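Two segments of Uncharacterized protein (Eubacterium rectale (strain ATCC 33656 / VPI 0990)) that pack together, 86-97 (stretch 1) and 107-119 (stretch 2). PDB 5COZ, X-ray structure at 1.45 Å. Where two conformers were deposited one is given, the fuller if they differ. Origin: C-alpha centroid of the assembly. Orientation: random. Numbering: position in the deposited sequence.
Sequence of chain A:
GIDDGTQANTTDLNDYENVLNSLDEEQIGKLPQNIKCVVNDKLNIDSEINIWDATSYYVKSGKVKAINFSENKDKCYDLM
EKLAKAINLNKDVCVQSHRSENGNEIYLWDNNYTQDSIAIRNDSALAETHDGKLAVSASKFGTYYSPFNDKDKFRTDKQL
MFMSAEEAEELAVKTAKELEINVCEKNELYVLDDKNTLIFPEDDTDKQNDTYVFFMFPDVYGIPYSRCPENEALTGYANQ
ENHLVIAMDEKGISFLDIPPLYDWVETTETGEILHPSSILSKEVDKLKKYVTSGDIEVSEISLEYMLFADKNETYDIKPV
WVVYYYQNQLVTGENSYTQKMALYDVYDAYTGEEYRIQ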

ATOM      1  N   ALA A  86       7.426 -20.063  -2.571  1.00 16.13           N
ATOM      2  CA  ALA A  86       7.425 -18.868  -3.419  1.00 15.50           C
ATOM      3  C   ALA A  86       8.832 -18.464  -3.895  1.00 17.65           C
ATOM      4  O   ALA A  86       9.008 -18.218  -5.092  1.00 18.05           O
ATOM      5  CB  ALA A  86       6.785 -17.717  -2.659  1.00 15.64           C
ATOM      6  N   ILE A  87       9.840 -18.399  -2.998  1.00 14.68           N
ATOM      7  CA  ILE A  87      11.182 -17.953  -3.388  1.00 14.64           C
ATOM      8  C   ILE A  87      12.109 -19.126  -3.769  1.00 18.32           C
ATOM      9  O   ILE A  87      13.293 -18.897  -4.009  1.00 19.40           O
ATOM     10  CB  ILE A  87      11.853 -17.042  -2.318  1.00 17.03           C
ATOM     11  CG1 ILE A  87      12.115 -17.798  -0.978  1.00 16.55           C
ATOM     12  CG2 ILE A  87      11.042 -15.750  -2.117  1.00 17.42           C
ATOM     13  CD1 ILE A  87      13.162 -17.134  -0.085  1.00 16.01           C
ATOM     14  N   ASN A  88      11.578 -20.359  -3.783  1.00 17.42           N
ATOM     15  CA  ASN A  88      12.321 -21.597  -4.122  1.00 18.35           C
ATOM     16  C   ASN A  88      13.509 -21.782  -3.167  1.00 21.77           C
ATOM     17  O   ASN A  88      14.631 -22.093  -3.586  1.00 21.60           O
ATOM     18  CB  ASN A  88      12.770 -21.604  -5.611  1.00 22.55           C
ATOM     19  CG  ASN A  88      13.064 -22.991  -6.128  1.00 48.29           C
ATOM     20  OD1 ASN A  88      12.371 -23.967  -5.806  1.00 44.20           O
ATOM     21  ND2 ASN A  88      14.105 -23.111  -6.934  1.00 40.94           N
ATOM     22  N   LEU A  89      13.255 -21.558  -1.860  1.00 17.75           N
ATOM     23  CA  LEU A  89      14.300 -21.696  -0.850  1.00 17.92           C
ATOM     24  C   LEU A  89      14.684 -23.169  -0.682  1.00 22.07           C
ATOM     25  O   LEU A  89      13.804 -24.028  -0.667  1.00 23.57           O
ATOM     26  CB  LEU A  89      13.790 -21.120   0.484  1.00 18.06           C
ATOM     27  CG  LEU A  89      14.757 -21.156   1.655  1.00 23.23           C
ATOM     28  CD1 LEU A  89      15.623 -19.915   1.677  1.00 25.45           C
ATOM     29  CD2 LEU A  89      13.992 -21.227   2.979  1.00 22.69           C
ATOM     30  N   ASN A  90      15.981 -23.466  -0.596  1.00 18.86           N
ATOM     31  CA  ASN A  90      16.407 -24.840  -0.375  1.00 19.69           C
ATOM     32  C   ASN A  90      16.326 -25.086   1.147  1.00 21.76           C
ATOM     33  O   ASN A  90      17.233 -24.697   1.875  1.00 21.35           O
ATOM     34  CB  ASN A  90      17.799 -25.062  -0.947  1.00 21.84           C
ATOM     35  CG  ASN A  90      18.257 -26.497  -0.870  1.00 39.42           C
ATOM     36  OD1 ASN A  90      17.617 -27.352  -0.251  1.00 30.77           O
ATOM     37  ND2 ASN A  90      19.376 -26.788  -1.504  1.00 36.91           N
ATOM     38  N   LYS A  91      15.205 -25.659   1.614  1.00 21.27           N
ATOM     39  CA  LYS A  91      14.912 -25.869   3.048  1.00 20.61           C
ATOM     40  C   LYS A  91      15.910 -26.823   3.719  1.00 28.82           C
ATOM     41  O   LYS A  91      16.222 -26.636   4.905  1.00 26.94           O
ATOM     42  CB  LYS A  91      13.466 -26.344   3.260  1.00 19.43           C
ATOM     43  CG  LYS A  91      12.421 -25.262   2.947  1.00 21.32           C
ATOM     44  CD  LYS A  91      10.946 -25.679   3.120  1.00 20.99           C
ATOM     45  CE  LYS A  91      10.484 -26.717   2.119  1.00 28.64           C
ATOM     46  NZ  LYS A  91      10.736 -26.327   0.714  1.00 40.82           N
ATOM     47  N   ASP A  92      16.473 -27.790   2.958  1.00 29.93           N
ATOM     48  CA  ASP A  92      17.450 -28.755   3.487  1.00 31.24           C
ATOM     49  C   ASP A  92      18.691 -28.093   4.078  1.00 33.96           C
ATOM     50  O   ASP A  92      19.164 -28.534   5.128  1.00 34.71           O
ATOM     51  CB  ASP A  92      17.934 -29.727   2.390  1.00 34.94           C
ATOM     52  CG  ASP A  92      16.888 -30.558   1.677  1.00 53.64           C
ATOM     53  OD1 ASP A  92      15.828 -30.830   2.282  1.00 55.90           O
ATOM     54  OD2 ASP A  92      17.156 -30.988   0.533  1.00 61.80           O
ATOM     55  N   VAL A  93      19.252 -27.078   3.380  1.00 26.30           N
ATOM     56  CA  VAL A  93      20.510 -26.431   3.764  1.00 25.01           C
ATOM     57  C   VAL A  93      20.311 -25.168   4.616  1.00 25.02           C
ATOM     58  O   VAL A  93      21.299 -24.582   5.072  1.00 24.16           O
ATOM     59  CB  VAL A  93      21.417 -26.122   2.539  1.00 30.10           C
ATOM     60  CG1 VAL A  93      21.940 -27.409   1.900  1.00 31.39           C
ATOM     61  CG2 VAL A  93      20.712 -25.246   1.509  1.00 29.24           C
ATOM     62  N   CYS A  94      19.063 -24.751   4.842  1.00 19.93           N
ATOM     63  CA  CYS A  94      18.743 -23.580   5.661  0.50 19.81           C
ATOM     64  C   CYS A  94      19.069 -23.770   7.107  1.00 20.41           C
ATOM     65  O   CYS A  94      18.962 -24.902   7.605  1.00 21.06           O
ATOM     66  CB  CYS A  94      17.275 -23.234   5.512  0.50 20.32           C
ATOM     67  SG  CYS A  94      16.935 -22.273   4.044  0.50 24.08           S
ATOM     68  N   VAL A  95      19.396 -22.671   7.803  1.00 15.40           N
ATOM     69  CA  VAL A  95      19.627 -22.626   9.231  1.00 14.84           C
ATOM     70  C   VAL A  95      18.498 -21.830   9.860  1.00 15.35           C
ATOM     71  O   VAL A  95      18.239 -20.677   9.477  1.00 14.48           O
ATOM     72  CB  VAL A  95      21.019 -22.029   9.589  1.00 18.72           C
ATOM     73  CG1 VAL A  95      21.223 -21.969  11.103  1.00 19.91           C
ATOM     74  CG2 VAL A  95      22.144 -22.839   8.941  1.00 19.19           C
ATOM     75  N   GLN A  96      17.825 -22.432  10.831  1.00 11.47           N
ATOM     76  CA  GLN A  96      16.764 -21.781  11.557  1.00 10.29           C
ATOM     77  C   GLN A  96      17.357 -21.063  12.778  1.00 13.35           C
ATOM     78  O   GLN A  96      18.275 -21.574  13.435  1.00 13.58           O
ATOM     79  CB  GLN A  96      15.695 -22.826  11.983  1.00 10.39           C
ATOM     80  CG  GLN A  96      14.455 -22.280  12.722  1.00 11.45           C
ATOM     81  CD  GLN A  96      14.568 -22.148  14.249  1.00 15.26           C
ATOM     82  OE1 GLN A  96      15.660 -22.177  14.843  1.00 17.78           O
ATOM     83  NE2 GLN A  96      13.429 -22.039  14.923  1.00 12.65           N
ATOM     84  N   SER A  97      16.806 -19.903  13.102  1.00 12.41           N
ATOM     85  CA  SER A  97      17.102 -19.200  14.350  1.00 13.89           C
ATOM     86  C   SER A  97      15.835 -18.579  14.885  1.00 14.52           C
ATOM     87  O   SER A  97      14.838 -18.430  14.166  1.00 11.74           O
ATOM     88  CB  SER A  97      18.249 -18.198  14.229  1.00 18.43           C
ATOM     89  OG  SER A  97      18.059 -17.299  13.161  1.00 20.05           O
ATOM     90  N   TYR A 107      11.219 -15.571  14.063  1.00  9.80           N
ATOM     91  CA  TYR A 107      11.808 -16.766  13.469  1.00  9.59           C
ATOM     92  C   TYR A 107      12.500 -16.421  12.194  1.00 12.82           C
ATOM     93  O   TYR A 107      11.935 -15.702  11.362  1.00 13.12           O
ATOM     94  CB  TYR A 107      10.753 -17.828  13.181  1.00 10.11           C
ATOM     95  CG  TYR A 107      10.180 -18.458  14.414  1.00  9.77           C
ATOM     96  CD1 TYR A 107      10.758 -19.595  14.971  1.00 11.56           C
ATOM     97  CD2 TYR A 107       9.052 -17.925  15.033  1.00  9.20           C
ATOM     98  CE1 TYR A 107      10.210 -20.205  16.090  1.00 10.41           C
ATOM     99  CE2 TYR A 107       8.493 -18.526  16.160  1.00 10.41           C
ATOM    100  CZ  TYR A 107       9.084 -19.661  16.690  1.00 13.10           C
ATOM    101  OH  TYR A 107       8.544 -20.269  17.800  1.00 15.26           O
ATOM    102  N   LEU A 108      13.695 -16.965  12.011  1.00 10.54           N
ATOM    103  CA  LEU A 108      14.486 -16.741  10.812  1.00 11.42           C
ATOM    104  C   LEU A 108      14.927 -18.033  10.197  1.00 12.52           C
ATOM    105  O   LEU A 108      15.294 -18.972  10.914  1.00 12.44           O
ATOM    106  CB  LEU A 108      15.753 -15.905  11.123  1.00 12.87           C
ATOM    107  CG  LEU A 108      15.543 -14.610  11.940  1.00 20.14           C
ATOM    108  CD1 LEU A 108      16.861 -13.905  12.165  1.00 22.81           C
ATOM    109  CD2 LEU A 108      14.630 -13.640  11.233  1.00 24.44           C
ATOM    110  N   TRP A 109      14.984 -18.066   8.863  1.00 10.66           N
ATOM    111  CA  TRP A 109      15.545 -19.187   8.099  1.00 10.51           C
ATOM    112  C   TRP A 109      16.491 -18.591   7.088  1.00 12.13           C
ATOM    113  O   TRP A 109      16.079 -17.749   6.290  1.00 12.20           O
ATOM    114  CB  TRP A 109      14.468 -20.031   7.398  1.00  9.65           C
ATOM    115  CG  TRP A 109      13.617 -20.803   8.341  1.00  9.13           C
ATOM    116  CD1 TRP A 109      13.780 -22.109   8.711  1.00 11.63           C
ATOM    117  CD2 TRP A 109      12.472 -20.325   9.039  1.00  8.85           C
ATOM    118  NE1 TRP A 109      12.801 -22.474   9.599  1.00 10.75           N
ATOM    119  CE2 TRP A 109      11.952 -21.413   9.782  1.00 10.79           C
ATOM    120  CE3 TRP A 109      11.774 -19.095   9.051  1.00  9.67           C
ATOM    121  CZ2 TRP A 109      10.789 -21.302  10.556  1.00 10.44           C
ATOM    122  CZ3 TRP A 109      10.606 -18.998   9.798  1.00 10.54           C
ATOM    123  CH2 TRP A 109      10.152 -20.080  10.573  1.00 10.52           C
ATOM    124  N   ASP A 110      17.753 -18.994   7.130  1.00 11.54           N
ATOM    125  CA  ASP A 110      18.735 -18.414   6.232  1.00 13.25           C
ATOM    126  C   ASP A 110      19.499 -19.467   5.472  1.00 17.15           C
ATOM    127  O   ASP A 110      19.930 -20.469   6.046  1.00 16.41           O
ATOM    128  CB  ASP A 110      19.729 -17.582   7.077  1.00 16.26           C
ATOM    129  CG  ASP A 110      19.111 -16.317   7.623  1.00 27.24           C
ATOM    130  OD1 ASP A 110      18.992 -15.345   6.856  1.00 28.43           O
ATOM    131  OD2 ASP A 110      18.685 -16.322   8.801  1.00 29.73           O
ATOM    132  N   ASN A 111      19.678 -19.236   4.175  1.00 18.17           N
ATOM    133  CA  ASN A 111      20.555 -20.073   3.369  1.00 20.30           C
ATOM    134  C   ASN A 111      21.809 -19.243   3.232  1.00 25.22           C
ATOM    135  O   ASN A 111      21.827 -18.249   2.507  1.00 23.23           O
ATOM    136  CB  ASN A 111      19.917 -20.467   2.042  1.00 20.08           C
ATOM    137  CG  ASN A 111      20.797 -21.378   1.217  1.00 32.54           C
ATOM    138  OD1 ASN A 111      22.005 -21.463   1.422  1.00 23.18           O
ATOM    139  ND2 ASN A 111      20.210 -22.038   0.242  1.00 27.51           N
ATOM    140  N   ASN A 112      22.840 -19.584   4.000  1.00 24.28           N
ATOM    141  CA  ASN A 112      24.072 -18.803   4.023  1.00 24.95           C
ATOM    142  C   ASN A 112      24.912 -18.953   2.727  1.00 30.72           C
ATOM    143  O   ASN A 112      25.770 -18.111   2.475  1.00 31.85           O
ATOM    144  CB  ASN A 112      24.888 -19.152   5.263  1.00 28.88           C
ATOM    145  CG  ASN A 112      24.129 -18.932   6.560  1.00 48.11           C
ATOM    146  OD1 ASN A 112      23.834 -19.881   7.296  1.00 47.94           O
ATOM    147  ND2 ASN A 112      23.738 -17.690   6.840  1.00 32.24           N
ATOM    148  N   TYR A 113      24.619 -19.948   1.881  1.00 26.85           N
ATOM    149  CA  TYR A 113      25.351 -20.082   0.612  1.00 29.04           C
ATOM    150  C   TYR A 113      24.780 -19.121  -0.454  1.00 31.72           C
ATOM    151  O   TYR A 113      25.542 -18.429  -1.134  1.00 31.50           O
ATOM    152  CB  TYR A 113      25.296 -21.528   0.088  1.00 32.52           C
ATOM    153  CG  TYR A 113      25.840 -22.570   1.041  1.00 38.32           C
ATOM    154  CD1 TYR A 113      27.199 -22.874   1.072  1.00 41.58           C
ATOM    155  CD2 TYR A 113      24.990 -23.292   1.877  1.00 39.87           C
ATOM    156  CE1 TYR A 113      27.704 -23.847   1.933  1.00 43.71           C
ATOM    157  CE2 TYR A 113      25.485 -24.260   2.749  1.00 41.83           C
ATOM    158  CZ  TYR A 113      26.843 -24.543   2.767  1.00 51.42           C
ATOM    159  OH  TYR A 113      27.339 -25.496   3.624  1.00 54.69           O
ATOM    160  N   THR A 114      23.442 -19.084  -0.595  1.00 26.16           N
ATOM    161  CA  THR A 114      22.750 -18.272  -1.616  1.00 25.07           C
ATOM    162  C   THR A 114      22.359 -16.884  -1.125  1.00 27.73           C
ATOM    163  O   THR A 114      22.100 -16.005  -1.944  1.00 26.57           O
ATOM    164  CB  THR A 114      21.497 -18.991  -2.092  1.00 30.25           C
ATOM    165  OG1 THR A 114      20.591 -19.093  -0.987  1.00 26.85           O
ATOM    166  CG2 THR A 114      21.797 -20.369  -2.669  1.00 29.62           C
ATOM    167  N   GLN A 115      22.280 -16.695   0.200  1.00 22.92           N
ATOM    168  CA  GLN A 115      21.893 -15.450   0.866  1.00 21.88           C
ATOM    169  C   GLN A 115      20.361 -15.249   0.788  1.00 22.97           C
ATOM    170  O   GLN A 115      19.889 -14.134   0.982  1.00 26.29           O
ATOM    171  CB  GLN A 115      22.659 -14.209   0.349  1.00 24.04           C
ATOM    172  CG  GLN A 115      24.181 -14.325   0.479  1.00 47.80           C
ATOM    173  CD  GLN A 115      24.722 -13.472   1.592  1.00 76.27           C
ATOM    174  OE1 GLN A 115      24.667 -13.833   2.774  1.00 73.69           O
ATOM    175  NE2 GLN A 115      25.276 -12.324   1.230  1.00 69.55           N
ATOM    176  N   ASP A 116      19.596 -16.334   0.558  1.00 15.10           N
ATOM    177  CA  ASP A 116      18.127 -16.296   0.602  1.00 13.68           C
ATOM    178  C   ASP A 116      17.692 -16.289   2.064  1.00 16.57           C
ATOM    179  O   ASP A 116      18.376 -16.875   2.912  1.00 16.06           O
ATOM    180  CB  ASP A 116      17.512 -17.520  -0.094  1.00 15.80           C
ATOM    181  CG  ASP A 116      17.844 -17.707  -1.558  1.00 28.49           C
ATOM    182  OD1 ASP A 116      17.883 -16.710  -2.282  1.00 25.85           O
ATOM    183  OD2 ASP A 116      18.032 -18.864  -1.978  1.00 34.33           O
ATOM    184  N   SER A 117      16.570 -15.637   2.373  1.00 12.33           N
ATOM    185  CA  SER A 117      16.136 -15.636   3.760  1.00 11.43           C
ATOM    186  C   SER A 117      14.640 -15.495   3.901  1.00 11.75           C
ATOM    187  O   SER A 117      13.961 -14.964   3.018  1.00 11.60           O
ATOM    188  CB  SER A 117      16.804 -14.516   4.557  1.00 15.95           C
ATOM    189  OG  SER A 117      16.320 -13.241   4.185  1.00 24.65           O
ATOM    190  N   ILE A 118      14.136 -16.005   5.033  1.00  9.90           N
ATOM    191  CA  ILE A 118      12.765 -15.836   5.472  1.00  7.95           C
ATOM    192  C   ILE A 118      12.804 -15.304   6.896  1.00  9.62           C
ATOM    193  O   ILE A 118      13.568 -15.826   7.710  1.00 11.11           O
ATOM    194  CB  ILE A 118      11.932 -17.129   5.355  1.00 10.20           C
ATOM    195  CG1 ILE A 118      11.855 -17.628   3.895  1.00 10.07           C
ATOM    196  CG2 ILE A 118      10.512 -16.945   5.983  1.00 10.02           C
ATOM    197  CD1 ILE A 118      11.246 -19.013   3.783  1.00 13.82           C
ATOM    198  N   ALA A 119      12.002 -14.278   7.214  1.00  8.55           N
ATOM    199  CA  ALA A 119      11.928 -13.767   8.570  1.00  8.37           C
ATOM    200  C   ALA A 119      10.480 -13.571   8.896  1.00 10.33           C
ATOM    201  O   ALA A 119       9.773 -12.893   8.148  1.00 11.37           O
ATOM    202  CB  ALA A 119      12.672 -12.437   8.674  1.00 10.30           C
TER
HETATM  203  O   HOH W   1      17.941 -21.486  -1.314  1.00 25.09           O
HETATM  204  O   HOH W   2      22.857 -22.336   5.116  1.00 30.57           O
HETATM  205  O   HOH W   3      18.869 -18.293  10.766  1.00 16.70           O

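The apolar centre of the contact lies where the end of the helix in stretch 1 and the loop after it meet the strand through S117 and I118. L89 is the most heavily covered residue of the interface. Its CA-to-CB bond points sideways, yet the chi1 t, chi2 p rotamer brings its methyl groups close to stretch 2: CD2 of L89 is 3.6 Å from CD1 of I118, and CD1 of L89 is 3.5 Å from CB of D116. I87, whose CA-to-CB bond points toward stretch 2, adds its CD1 at 4.2 Å from CG1 of I118. These are van der Waals separations, and I87, L89 and I118 are all buried. Between I87 and L89 the chain turns at N88, the first residue to leave helical phi/psi, with positive phi (59°) in a Schellman motif.

Beyond this cluster the backbones pair directly. The strands containing V95 to S97 and L108 to D110 run antiparallel, with 159° between their directions and a closest axial approach of 4.7 Å. Two reciprocal pairs of hydrogen bonds fix the register: N of V95 to O of D110 and N of D110 to O of V95, both 2.9 Å, then N of S97 to O of L108 and N of L108 to O of S97, both 2.8 Å. Their angles at hydrogen, 160° to 172°, are close to linear. Between them Q96 and W109 form the non-hydrogen-bonded pair, with CA atoms 4.5 Å apart. Here CA-H groups also approach carbonyls, as in CA of Q96 to O of L108 at 3.2 Å.

The side chains alternate accordingly. Q96 and W109 share one face, where CG of Q96 lies 3.5 Å from NE1 of W109; NE2 of Q96 reaches the edge of the Y107 ring, 3.6 Å from CD1. V95, S97, L108 and D110 occupy the other face, with OG of S97 3.4 Å from CB of L108.

At the polar edge, water extends the pairing. Water 3 donates to O of V95 (2.8 Å) and OD2 of D110 (2.8 Å) and accepts from OG of S97 (2.7 Å), so the carbonyl of V95 serves both strand and solvent. Water 1 accepts from N of N90 (2.9 Å) and ND2 of N111 (2.8 Å) and donates to OD2 of D116 (2.7 Å), linking the loop to both ends of the turn in stretch 2. Water 2 joins O of V93 (2.7 Å) to N of N112 (3.0 Å). Within the turn, OD1 of N111 accepts from N of Y113 (3.1 Å), while OG1 of T114 donates to OD2 of D116 (2.8 Å).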